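Local coordinates for pesticidal crystal protein Cry2Aa (Bacillus thuringiensis serovar kurstaki, PDB 1I5P) that kills dipteran and lepidopteran larvae by binding to their midgut epithelial cells and promoting colloid-osmotic lysis, at residues Gln503-Thr508 with Ser528-Arg533; Ser522-Gln527 with Gly614-Leu619; Gln301-Tyr306 with His443-Arg448; Thr556-Ile561 with Asp606-Leu611. One frame throughout, in Å; residues are numbered along the deposited sequence.

Interaction 1. Residues Gln503-Thr508 with Ser528-Arg533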
# COMPACT_ATOMS: atom_id res chain seq x y z
N GLN A 503 -0.68 -8.40 -19.41
CA GLN A 503 -1.95 -8.28 -20.12
C GLN A 503 -2.98 -9.23 -19.52
O GLN A 503 -2.64 -10.27 -18.96
CB GLN A 503 -1.78 -8.58 -21.61
CG GLN A 503 -1.30 -9.98 -21.94
CD GLN A 503 -1.36 -10.28 -23.43
OE1 GLN A 503 -2.44 -10.24 -24.04
NE2 GLN A 503 -0.21 -10.55 -24.04
N VAL A 504 -4.25 -8.85 -19.65
CA VAL A 504 -5.37 -9.65 -19.15
C VAL A 504 -6.48 -9.61 -20.19
O VAL A 504 -6.77 -8.55 -20.75
CB VAL A 504 -5.93 -9.07 -17.83
CG1 VAL A 504 -6.96 -10.03 -17.24
CG2 VAL A 504 -4.80 -8.82 -16.84
N ASN A 505 -7.10 -10.75 -20.48
CA ASN A 505 -8.21 -10.76 -21.43
C ASN A 505 -9.51 -10.65 -20.64
O ASN A 505 -9.49 -10.63 -19.41
CB ASN A 505 -8.19 -12.04 -22.28
CG ASN A 505 -8.29 -13.31 -21.45
OD1 ASN A 505 -8.21 -14.41 -21.99
ND2 ASN A 505 -8.46 -13.17 -20.15
N ASN A 506 -10.64 -10.57 -21.34
CA ASN A 506 -11.92 -10.43 -20.66
C ASN A 506 -11.84 -9.24 -19.70
O ASN A 506 -12.33 -9.29 -18.58
CB ASN A 506 -12.24 -11.70 -19.86
CG ASN A 506 -12.46 -12.93 -20.75
OD1 ASN A 506 -12.42 -14.06 -20.27
ND2 ASN A 506 -12.70 -12.69 -22.03
N GLN A 507 -11.20 -8.16 -20.15
CA GLN A 507 -11.03 -6.98 -19.30
C GLN A 507 -12.33 -6.33 -18.85
O GLN A 507 -12.38 -5.75 -17.76
CB GLN A 507 -10.14 -5.95 -19.99
CG GLN A 507 -8.70 -6.40 -20.14
CD GLN A 507 -7.84 -5.41 -20.89
OE1 GLN A 507 -7.10 -4.62 -20.30
NE2 GLN A 507 -7.94 -5.44 -22.22
N THR A 508 -13.38 -6.42 -19.66
CA THR A 508 -14.65 -5.81 -19.28
C THR A 508 -15.33 -6.56 -18.15
O THR A 508 -16.24 -6.03 -17.51
CB THR A 508 -15.63 -5.76 -20.46
OG1 THR A 508 -15.96 -7.09 -20.86
CG2 THR A 508 -15.03 -5.00 -21.63
N SER A 528 -15.37 -16.69 -16.86
CA SER A 528 -14.59 -17.92 -16.89
C SER A 528 -13.59 -17.90 -18.05
O SER A 528 -13.78 -17.20 -19.05
CB SER A 528 -15.53 -19.12 -17.01
OG SER A 528 -14.86 -20.33 -16.69
N ASN A 529 -12.51 -18.66 -17.90
CA ASN A 529 -11.46 -18.75 -18.90
C ASN A 529 -10.75 -17.42 -19.16
O ASN A 529 -10.49 -17.02 -20.30
CB ASN A 529 -12.01 -19.30 -20.22
CG ASN A 529 -10.91 -19.75 -21.16
OD1 ASN A 529 -9.78 -19.99 -20.74
ND2 ASN A 529 -11.24 -19.87 -22.44
N THR A 530 -10.43 -16.72 -18.07
CA THR A 530 -9.71 -15.46 -18.16
C THR A 530 -8.26 -15.77 -17.86
O THR A 530 -7.95 -16.51 -16.92
CB THR A 530 -10.23 -14.43 -17.13
OG1 THR A 530 -11.60 -14.10 -17.42
CG2 THR A 530 -9.39 -13.16 -17.18
N THR A 531 -7.36 -15.23 -18.68
CA THR A 531 -5.94 -15.45 -18.49
C THR A 531 -5.23 -14.14 -18.21
O THR A 531 -5.43 -13.15 -18.92
CB THR A 531 -5.29 -16.10 -19.73
OG1 THR A 531 -5.80 -17.43 -19.89
CG2 THR A 531 -3.78 -16.15 -19.58
N ALA A 532 -4.43 -14.14 -17.15
CA ALA A 532 -3.66 -12.97 -16.76
C ALA A 532 -2.18 -13.33 -16.92
O ALA A 532 -1.69 -14.28 -16.29
CB ALA A 532 -3.96 -12.59 -15.31
N ARG A 533 -1.48 -12.60 -17.77
CA ARG A 533 -0.06 -12.87 -17.98
C ARG A 533 0.82 -11.89 -17.23
O ARG A 533 0.56 -10.69 -17.21
CB ARG A 533 0.30 -12.80 -19.47
CG ARG A 533 1.81 -12.66 -19.70
CD ARG A 533 2.21 -12.92 -21.13
NE ARG A 533 2.00 -14.32 -21.49
CZ ARG A 533 2.31 -14.84 -22.67
NH1 ARG A 533 2.86 -14.07 -23.61
NH2 ARG A 533 2.10 -16.12 -22.91
O HOH W 1 -8.38 -17.08 -21.68
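A chi1 of 59° sets CG of Asn505 between its own backbone N and carbonyl carbon, and from there the amide extends toward Thr530 and Thr531 on the facing strand, ND2 of Asn505 lying 3.1 Å from CG2 of Thr530. In Asn506 CG lies instead anti to the carbonyl carbon (chi1 -66°), and its OD1 comes 3.0 Å from OG1 of Thr530, a hydroxyl that is itself hydrogen-bonded to the carbonyl of Gln527. The two asparagines thus approach Thr530 by different branches, Asn505 at the methyl CG2 and Asn506 at the hydroxyl.

The backbones run antiparallel for a short distance. Gln503 and Arg533 form a hydrogen-bonded pair in which Arg533 N donates to Gln503 O at 2.9 Å, nearly in line with the C=O bond, while the return bond from Gln503 N is weak. Val504 and Ala532 follow as a non-hydrogen-bonded pair, CG2 of the valine 4.2 Å from CB of the alanine. One further weak bond, from Asn505 N to Thr531 O, precedes the divergence of the chains. Where they part, a water joins them, hydrogen-bonded to Asn505 OD1 at 2.7 Å and within reach of Asn529 O and Thr531 OG1. On the face bearing Gln503 and Arg533 the two long side chains run side by side, with CG of the glutamine 4.1 Å from CB of the arginine.

Strand 530-537 lies between strands 503-504 and 602-610 in its sheet, with Asn529 and Thr530 forming a G1 beta bulge opposite Val609. Arg533 makes a salt bridge to Asp606 on strand 602-610, and Val504, Thr530 and Ala532 pack on Phe525 of strand 522-525.

Interaction 2. Residues Ser522-Gln527 with Gly614-Leu619; sequences SLRFEQ and GTPFDL
Phe525 and Phe617 lie side by side and point the same way, CD2 of Phe617 meeting the edge of the Phe525 ring 3.7 Å from CD1. Further along that ring, CE1 of Phe525 bears on CB of Leu619 at 3.9 Å, so Phe525 fits against both Phe617 and Leu619, alternate residues on one face of the opposite strand. Leu523 and Leu619 continue this apolar face.

The other face has a different relief. The aliphatic part of Arg524 lies beside Pro616, CG of Arg524 being 3.7 Å from CB of Pro616. Beyond it the guanidinium turns back to grip OE2 of Glu526 side-on, through NE and NH2, in a salt bridge. At the far end Ser522 OG donates to Asp618 OD1 at 2.8 Å; Lys515 also reaches this hydroxyl. Four backbone hydrogen bonds join the Leu523-Leu619 and Phe525-Phe617 pairs, and a water bridges Glu526 O and Gly614 O beyond them.

The strands run antiparallel, their axes 4.5 Å apart at closest approach. One face is polar; on the other Phe525 packs on Ala532, the leucines on Tyr534 and Phe617 on Val609. This is the pattern of a beta sandwich, here the toxin's jelly-roll domain.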
# COMPACT_ATOMS: atom_id res chain seq x y z
N SER A 522 -6.91 -6.90 -5.05
CA SER A 522 -6.93 -8.14 -5.80
C SER A 522 -7.56 -7.96 -7.18
O SER A 522 -8.16 -6.92 -7.47
CB SER A 522 -7.69 -9.22 -5.02
OG SER A 522 -9.06 -8.87 -4.87
N LEU A 523 -7.39 -8.97 -8.02
CA LEU A 523 -7.95 -8.95 -9.37
C LEU A 523 -9.10 -9.94 -9.35
O LEU A 523 -8.90 -11.14 -9.15
CB LEU A 523 -6.88 -9.37 -10.38
CG LEU A 523 -6.95 -8.75 -11.78
CD1 LEU A 523 -6.97 -7.23 -11.68
CD2 LEU A 523 -5.75 -9.22 -12.61
N ARG A 524 -10.32 -9.44 -9.53
CA ARG A 524 -11.49 -10.31 -9.52
C ARG A 524 -11.94 -10.68 -10.93
O ARG A 524 -12.32 -9.81 -11.72
CB ARG A 524 -12.65 -9.64 -8.78
CG ARG A 524 -13.87 -10.55 -8.63
CD ARG A 524 -15.04 -9.86 -7.92
NE ARG A 524 -15.63 -8.78 -8.71
CZ ARG A 524 -15.60 -7.50 -8.35
NH1 ARG A 524 -15.02 -7.13 -7.22
NH2 ARG A 524 -16.19 -6.58 -9.12
N PHE A 525 -11.88 -11.97 -11.24
CA PHE A 525 -12.30 -12.47 -12.54
C PHE A 525 -13.77 -12.87 -12.46
O PHE A 525 -14.14 -13.73 -11.65
CB PHE A 525 -11.46 -13.69 -12.95
CG PHE A 525 -9.98 -13.42 -13.04
CD1 PHE A 525 -9.08 -14.23 -12.35
CD2 PHE A 525 -9.49 -12.37 -13.80
CE1 PHE A 525 -7.71 -13.99 -12.42
CE2 PHE A 525 -8.12 -12.12 -13.87
CZ PHE A 525 -7.23 -12.93 -13.18
N GLU A 526 -14.61 -12.24 -13.27
CA GLU A 526 -16.03 -12.56 -13.26
C GLU A 526 -16.42 -13.40 -14.47
O GLU A 526 -17.53 -13.91 -14.54
CB GLU A 526 -16.86 -11.27 -13.24
CG GLU A 526 -16.79 -10.53 -11.91
CD GLU A 526 -17.65 -9.28 -11.88
OE1 GLU A 526 -18.47 -9.09 -12.81
OE2 GLU A 526 -17.52 -8.49 -10.92
N GLN A 527 -15.49 -13.52 -15.42
CA GLN A 527 -15.72 -14.31 -16.62
C GLN A 527 -14.79 -15.52 -16.63
O GLN A 527 -13.58 -15.39 -16.44
CB GLN A 527 -15.50 -13.45 -17.87
CG GLN A 527 -15.49 -14.24 -19.17
CD GLN A 527 -15.66 -13.36 -20.38
OE1 GLN A 527 -15.51 -12.14 -20.31
NE2 GLN A 527 -15.97 -13.98 -21.52
N GLY A 614 -19.21 -20.49 -11.46
CA GLY A 614 -19.77 -19.27 -12.01
C GLY A 614 -19.52 -18.09 -11.08
O GLY A 614 -19.69 -16.93 -11.46
N THR A 615 -19.11 -18.40 -9.85
CA THR A 615 -18.81 -17.36 -8.86
C THR A 615 -17.46 -16.72 -9.21
O THR A 615 -16.58 -17.38 -9.75
CB THR A 615 -18.73 -17.94 -7.45
OG1 THR A 615 -18.08 -19.22 -7.49
CG2 THR A 615 -20.12 -18.11 -6.87
N PRO A 616 -17.30 -15.43 -8.88
CA PRO A 616 -16.06 -14.70 -9.16
C PRO A 616 -14.85 -15.34 -8.51
O PRO A 616 -14.97 -16.09 -7.55
CB PRO A 616 -16.35 -13.31 -8.60
CG PRO A 616 -17.85 -13.21 -8.73
CD PRO A 616 -18.26 -14.56 -8.20
N PHE A 617 -13.68 -15.03 -9.06
CA PHE A 617 -12.42 -15.54 -8.53
C PHE A 617 -11.52 -14.36 -8.22
O PHE A 617 -11.39 -13.43 -9.02
CB PHE A 617 -11.75 -16.45 -9.57
CG PHE A 617 -10.41 -17.00 -9.14
CD1 PHE A 617 -10.30 -18.30 -8.66
CD2 PHE A 617 -9.25 -16.23 -9.26
CE1 PHE A 617 -9.06 -18.83 -8.30
CE2 PHE A 617 -8.00 -16.75 -8.90
CZ PHE A 617 -7.91 -18.06 -8.43
N ASP A 618 -10.90 -14.37 -7.04
CA ASP A 618 -10.00 -13.30 -6.64
C ASP A 618 -8.55 -13.75 -6.67
O ASP A 618 -8.15 -14.62 -5.90
CB ASP A 618 -10.33 -12.81 -5.23
CG ASP A 618 -11.43 -11.76 -5.19
OD1 ASP A 618 -11.15 -10.58 -5.46
OD2 ASP A 618 -12.58 -12.13 -4.90
N LEU A 619 -7.76 -13.17 -7.57
CA LEU A 619 -6.34 -13.48 -7.65
C LEU A 619 -5.77 -12.40 -6.73
O LEU A 619 -5.73 -11.22 -7.10
CB LEU A 619 -5.81 -13.27 -9.07
CG LEU A 619 -4.74 -14.22 -9.61
CD1 LEU A 619 -3.86 -13.44 -10.57
CD2 LEU A 619 -3.90 -14.82 -8.49
O HOH W 2 -18.77 -14.68 -12.36

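Interaction 3. Residues Gln301-Tyr306 with His443-Arg448; sequences QVNSNY and HYNQIR
Val302 presses its two methyls against the backbone of the other loop, CG2 lying 3.6 Å from Gln446 O, while CG1 meets the tip of Ile447, CD1, at 4.2 Å. These two side chains cross at about a right angle. Beside them the side chain of Asn445 is inserted among Asn303, Asn305 and Tyr306, where it has the largest share of the contact; its CG is 3.5 Å from OD1 of Asn303. Tyr444 brings its hydroxyl to Asn305, OH standing 3.1 Å from CG, with the ring and amide planes 50° apart. The polar ends of this last pair are turned to other partners: Tyr444 OH bonds to the carbonyl of Ile499, and Asn305 ND2 to that of Ala501.

A water links the loops, accepting from Asn445 N at 2.7 Å and donating to Gln301 O. Behind this shell, two successive beta turns shape one loop, a type II turn from Gln301 to Ser304 and a type I turn from Asn303 to Tyr306. In the other, Gln446 N bonds back to His443 O, and His443 N is held by Gln446 OE1 at 3.1 Å, bonds consistent with a stable turn that carries Tyr444 and Asn445 at its bend.

Residues 301-306 connect helix 293-300 to strand 308-321, and residues 443-448 lie between helix 435-438 and strand 462-469. Strand 510-513 is close by, touched by Gln301, His443 and Tyr444, while Tyr342 of strand 329-342 packs on Asn303 and Tyr306.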
# COMPACT_ATOMS: atom_id res chain seq x y z
N GLN A 301 -6.83 3.49 -10.20
CA GLN A 301 -5.88 2.43 -10.55
C GLN A 301 -5.91 2.05 -12.02
O GLN A 301 -5.40 1.00 -12.41
CB GLN A 301 -6.13 1.19 -9.68
CG GLN A 301 -5.77 1.42 -8.22
CD GLN A 301 -5.99 0.20 -7.38
OE1 GLN A 301 -5.13 -0.69 -7.33
NE2 GLN A 301 -7.14 0.13 -6.72
N VAL A 302 -6.51 2.89 -12.85
CA VAL A 302 -6.57 2.62 -14.28
C VAL A 302 -5.15 2.66 -14.83
O VAL A 302 -4.41 3.62 -14.59
CB VAL A 302 -7.44 3.66 -15.02
CG1 VAL A 302 -7.11 3.66 -16.52
CG2 VAL A 302 -8.91 3.35 -14.81
N ASN A 303 -4.77 1.61 -15.55
CA ASN A 303 -3.44 1.50 -16.15
C ASN A 303 -2.35 1.40 -15.08
O ASN A 303 -1.23 1.85 -15.30
CB ASN A 303 -3.15 2.71 -17.05
CG ASN A 303 -3.97 2.70 -18.34
OD1 ASN A 303 -4.50 1.66 -18.74
ND2 ASN A 303 -4.05 3.85 -19.01
N SER A 304 -2.68 0.80 -13.94
CA SER A 304 -1.70 0.65 -12.86
C SER A 304 -0.57 -0.29 -13.25
O SER A 304 0.50 -0.26 -12.64
CB SER A 304 -2.37 0.11 -11.59
OG SER A 304 -2.88 1.16 -10.79
N ASN A 305 -0.81 -1.14 -14.24
CA ASN A 305 0.21 -2.09 -14.68
C ASN A 305 1.17 -1.48 -15.69
O ASN A 305 2.15 -2.12 -16.09
CB ASN A 305 -0.46 -3.34 -15.25
CG ASN A 305 -1.35 -3.04 -16.44
OD1 ASN A 305 -2.11 -2.08 -16.44
ND2 ASN A 305 -1.27 -3.89 -17.46
N TYR A 306 0.91 -0.25 -16.10
CA TYR A 306 1.78 0.44 -17.05
C TYR A 306 2.77 1.33 -16.32
O TYR A 306 2.64 1.58 -15.12
CB TYR A 306 0.95 1.27 -18.03
CG TYR A 306 0.28 0.44 -19.10
CD1 TYR A 306 -0.95 -0.17 -18.86
CD2 TYR A 306 0.91 0.21 -20.33
CE1 TYR A 306 -1.54 -1.00 -19.82
CE2 TYR A 306 0.33 -0.61 -21.29
CZ TYR A 306 -0.89 -1.21 -21.03
OH TYR A 306 -1.43 -2.04 -21.98
N HIS A 443 -13.84 -1.18 -14.97
CA HIS A 443 -13.25 -2.50 -14.97
C HIS A 443 -11.75 -2.31 -15.17
O HIS A 443 -11.28 -1.18 -15.29
CB HIS A 443 -13.85 -3.38 -16.08
CG HIS A 443 -13.61 -2.88 -17.47
ND1 HIS A 443 -12.38 -2.93 -18.09
CD2 HIS A 443 -14.46 -2.34 -18.38
CE1 HIS A 443 -12.48 -2.45 -19.32
NE2 HIS A 443 -13.74 -2.08 -19.51
N TYR A 444 -11.00 -3.41 -15.18
CA TYR A 444 -9.55 -3.35 -15.34
C TYR A 444 -9.15 -2.52 -16.56
O TYR A 444 -9.57 -2.79 -17.69
CB TYR A 444 -8.99 -4.77 -15.47
CG TYR A 444 -7.48 -4.84 -15.38
CD1 TYR A 444 -6.83 -4.75 -14.14
CD2 TYR A 444 -6.70 -5.00 -16.52
CE1 TYR A 444 -5.44 -4.82 -14.04
CE2 TYR A 444 -5.30 -5.07 -16.44
CZ TYR A 444 -4.68 -4.98 -15.20
OH TYR A 444 -3.32 -5.06 -15.12
N ASN A 445 -8.33 -1.49 -16.31
CA ASN A 445 -7.85 -0.60 -17.36
C ASN A 445 -8.93 -0.06 -18.29
O ASN A 445 -8.68 0.18 -19.47
CB ASN A 445 -6.77 -1.30 -18.20
CG ASN A 445 -5.46 -1.44 -17.46
OD1 ASN A 445 -4.50 -2.01 -17.98
ND2 ASN A 445 -5.42 -0.93 -16.24
N GLN A 446 -10.13 0.13 -17.77
CA GLN A 446 -11.19 0.67 -18.60
C GLN A 446 -10.89 2.13 -18.89
O GLN A 446 -10.54 2.89 -18.00
CB GLN A 446 -12.55 0.57 -17.91
CG GLN A 446 -13.62 1.43 -18.57
CD GLN A 446 -15.02 1.02 -18.17
OE1 GLN A 446 -15.26 0.60 -17.04
NE2 GLN A 446 -15.97 1.17 -19.09
N ILE A 447 -11.02 2.50 -20.16
CA ILE A 447 -10.79 3.88 -20.55
C ILE A 447 -12.14 4.55 -20.72
O ILE A 447 -12.85 4.33 -21.70
CB ILE A 447 -10.01 3.95 -21.88
CG1 ILE A 447 -8.65 3.25 -21.73
CG2 ILE A 447 -9.81 5.41 -22.28
CD1 ILE A 447 -7.75 3.85 -20.65
N ARG A 448 -12.51 5.36 -19.73
CA ARG A 448 -13.79 6.07 -19.77
C ARG A 448 -13.53 7.53 -19.42
O ARG A 448 -12.74 7.82 -18.52
CB ARG A 448 -14.77 5.46 -18.76
CG ARG A 448 -16.23 5.78 -19.05
CD ARG A 448 -17.10 5.75 -17.78
NE ARG A 448 -17.20 4.43 -17.17
CZ ARG A 448 -17.72 4.21 -15.96
NH1 ARG A 448 -18.18 5.23 -15.24
NH2 ARG A 448 -17.79 2.98 -15.46
O HOH W 3 -7.61 -0.74 -13.78

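Interaction 4. Residues Thr556-Ile561 with Asp606-Leu611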
# COMPACT_ATOMS: atom_id res chain seq x y z
N THR A 556 -10.93 -23.55 -11.26
CA THR A 556 -9.79 -24.33 -11.69
C THR A 556 -8.68 -23.39 -12.14
O THR A 556 -8.90 -22.49 -12.95
CB THR A 556 -10.15 -25.27 -12.86
OG1 THR A 556 -11.21 -26.14 -12.45
CG2 THR A 556 -8.94 -26.10 -13.28
N ILE A 557 -7.48 -23.62 -11.62
CA ILE A 557 -6.34 -22.79 -11.96
C ILE A 557 -5.36 -23.52 -12.87
O ILE A 557 -4.95 -24.65 -12.57
CB ILE A 557 -5.58 -22.32 -10.70
CG1 ILE A 557 -6.53 -21.63 -9.73
CG2 ILE A 557 -4.47 -21.36 -11.09
CD1 ILE A 557 -5.89 -21.25 -8.42
N ARG A 558 -4.99 -22.89 -13.98
CA ARG A 558 -4.04 -23.46 -14.92
C ARG A 558 -2.88 -22.48 -15.08
O ARG A 558 -3.04 -21.40 -15.64
CB ARG A 558 -4.70 -23.73 -16.27
CG ARG A 558 -5.64 -24.94 -16.28
CD ARG A 558 -6.28 -25.14 -17.64
NE ARG A 558 -7.01 -26.41 -17.73
CZ ARG A 558 -8.16 -26.66 -17.11
NH1 ARG A 558 -8.73 -25.73 -16.36
NH2 ARG A 558 -8.73 -27.85 -17.26
N VAL A 559 -1.73 -22.87 -14.56
CA VAL A 559 -0.54 -22.03 -14.63
C VAL A 559 0.43 -22.57 -15.66
O VAL A 559 0.79 -23.74 -15.65
CB VAL A 559 0.16 -21.96 -13.26
CG1 VAL A 559 1.39 -21.07 -13.35
CG2 VAL A 559 -0.80 -21.43 -12.21
N THR A 560 0.86 -21.69 -16.57
CA THR A 560 1.81 -22.08 -17.59
C THR A 560 3.06 -21.23 -17.46
O THR A 560 3.01 -20.00 -17.54
CB THR A 560 1.21 -21.90 -19.00
OG1 THR A 560 -0.03 -22.63 -19.08
CG2 THR A 560 2.16 -22.43 -20.06
N ILE A 561 4.18 -21.91 -17.24
CA ILE A 561 5.47 -21.26 -17.09
C ILE A 561 6.56 -22.30 -17.33
O ILE A 561 6.43 -23.45 -16.92
CB ILE A 561 5.60 -20.66 -15.66
CG1 ILE A 561 6.93 -19.92 -15.52
CG2 ILE A 561 5.45 -21.76 -14.62
CD1 ILE A 561 7.01 -19.09 -14.25
N ASP A 606 1.64 -17.40 -17.01
CA ASP A 606 0.24 -17.30 -17.40
C ASP A 606 -0.65 -17.98 -16.38
O ASP A 606 -0.47 -19.15 -16.06
CB ASP A 606 0.03 -17.92 -18.79
CG ASP A 606 0.73 -17.16 -19.89
OD1 ASP A 606 0.73 -15.91 -19.84
OD2 ASP A 606 1.28 -17.80 -20.81
N ILE A 607 -1.60 -17.22 -15.86
CA ILE A 607 -2.54 -17.74 -14.88
C ILE A 607 -3.94 -17.74 -15.49
O ILE A 607 -4.55 -16.69 -15.68
CB ILE A 607 -2.53 -16.87 -13.60
CG1 ILE A 607 -1.11 -16.83 -13.02
CG2 ILE A 607 -3.49 -17.44 -12.58
CD1 ILE A 607 -0.96 -16.02 -11.73
N ASN A 608 -4.43 -18.94 -15.81
CA ASN A 608 -5.75 -19.09 -16.40
C ASN A 608 -6.74 -19.63 -15.37
O ASN A 608 -6.47 -20.62 -14.69
CB ASN A 608 -5.69 -20.02 -17.61
CG ASN A 608 -7.06 -20.36 -18.16
OD1 ASN A 608 -7.73 -21.28 -17.67
ND2 ASN A 608 -7.51 -19.62 -19.16
N VAL A 609 -7.89 -18.98 -15.27
CA VAL A 609 -8.88 -19.39 -14.30
C VAL A 609 -10.21 -19.80 -14.93
O VAL A 609 -10.76 -19.10 -15.77
CB VAL A 609 -9.14 -18.27 -13.27
CG1 VAL A 609 -10.24 -18.70 -12.30
CG2 VAL A 609 -7.86 -17.96 -12.51
N THR A 610 -10.69 -20.95 -14.49
CA THR A 610 -11.96 -21.49 -14.95
C THR A 610 -12.92 -21.31 -13.78
O THR A 610 -12.65 -21.79 -12.68
CB THR A 610 -11.84 -23.00 -15.25
OG1 THR A 610 -10.86 -23.21 -16.27
CG2 THR A 610 -13.18 -23.56 -15.72
N LEU A 611 -14.01 -20.59 -14.02
CA LEU A 611 -15.00 -20.37 -12.96
C LEU A 611 -16.06 -21.45 -13.02
O LEU A 611 -17.16 -21.24 -13.53
CB LEU A 611 -15.65 -18.99 -13.13
CG LEU A 611 -14.73 -17.78 -13.01
CD1 LEU A 611 -15.55 -16.51 -13.16
CD2 LEU A 611 -14.00 -17.80 -11.67
O HOH W 4 -8.27 -22.98 -15.63
O HOH W 5 3.96 -18.66 -19.73
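Thr556 to Thr560 pair with Thr610 to Asp606 as neighbouring antiparallel strands in one sheet of the toxin's jelly-roll beta sandwich. Thr556-Thr610, Arg558-Asn608 and Thr560-Asp606 are the hydrogen-bonded pairs, and in each both amides donate to the opposite carbonyl, six bonds of 2.8 to 3.0 Å. The carbonyls of Asn608 and Asp606 are also approached by CA-H groups, Val559 CA coming to 3.2 Å from Asp606 O.

Ile557, Val559, Ile607 and Val609 face the interior, against Leu547 of strand 541-550 and Phe617 of strand 617-626, whereas the opposite face is polar. There Arg558 and Asn608 lie side by side, their guanidinium and amide planes 85° apart. Asn608 ND2 is taken by OD1 of Asn529 and OG1 of Thr531, Asp606 OD1 by a salt bridge from Arg533, and Thr556 OG1 by Asn612.

Two waters, each with more acceptors in reach than protons, bridge further polar atoms. One is hydrogen-bonded to Thr560 O at 2.7 Å and to Asp606 OD2 at 3.0 Å. The other lies close to Thr556 O, Asn608 OD1 and Thr610 OG1, and at the edge of the Arg558 guanidinium, in its plane, it accepts from NH1 at 2.9 Å.

Overall arrangement
Interaction 3 comes first along the chain and belongs to the middle domain; the other three lie in the C-terminal one. Interactions 1 and 2 interleave in sequence, and interaction 4 falls between the two segments of interaction 2. Interactions 1 and 4 share a sheet, with about 10 Å between centres, through adjoining strands 530-537 and 602-610. Interaction 2 is in the facing sheet, its centre about 10 and 12 Å from theirs, and Phe525, Phe617 and Leu611 help fill the space between. Interactions 3 and 4 do not touch, their centres about 22 Å apart. Tyr444 meets Val504 and Leu523, so interaction 3 joins the middle domain to the sandwich.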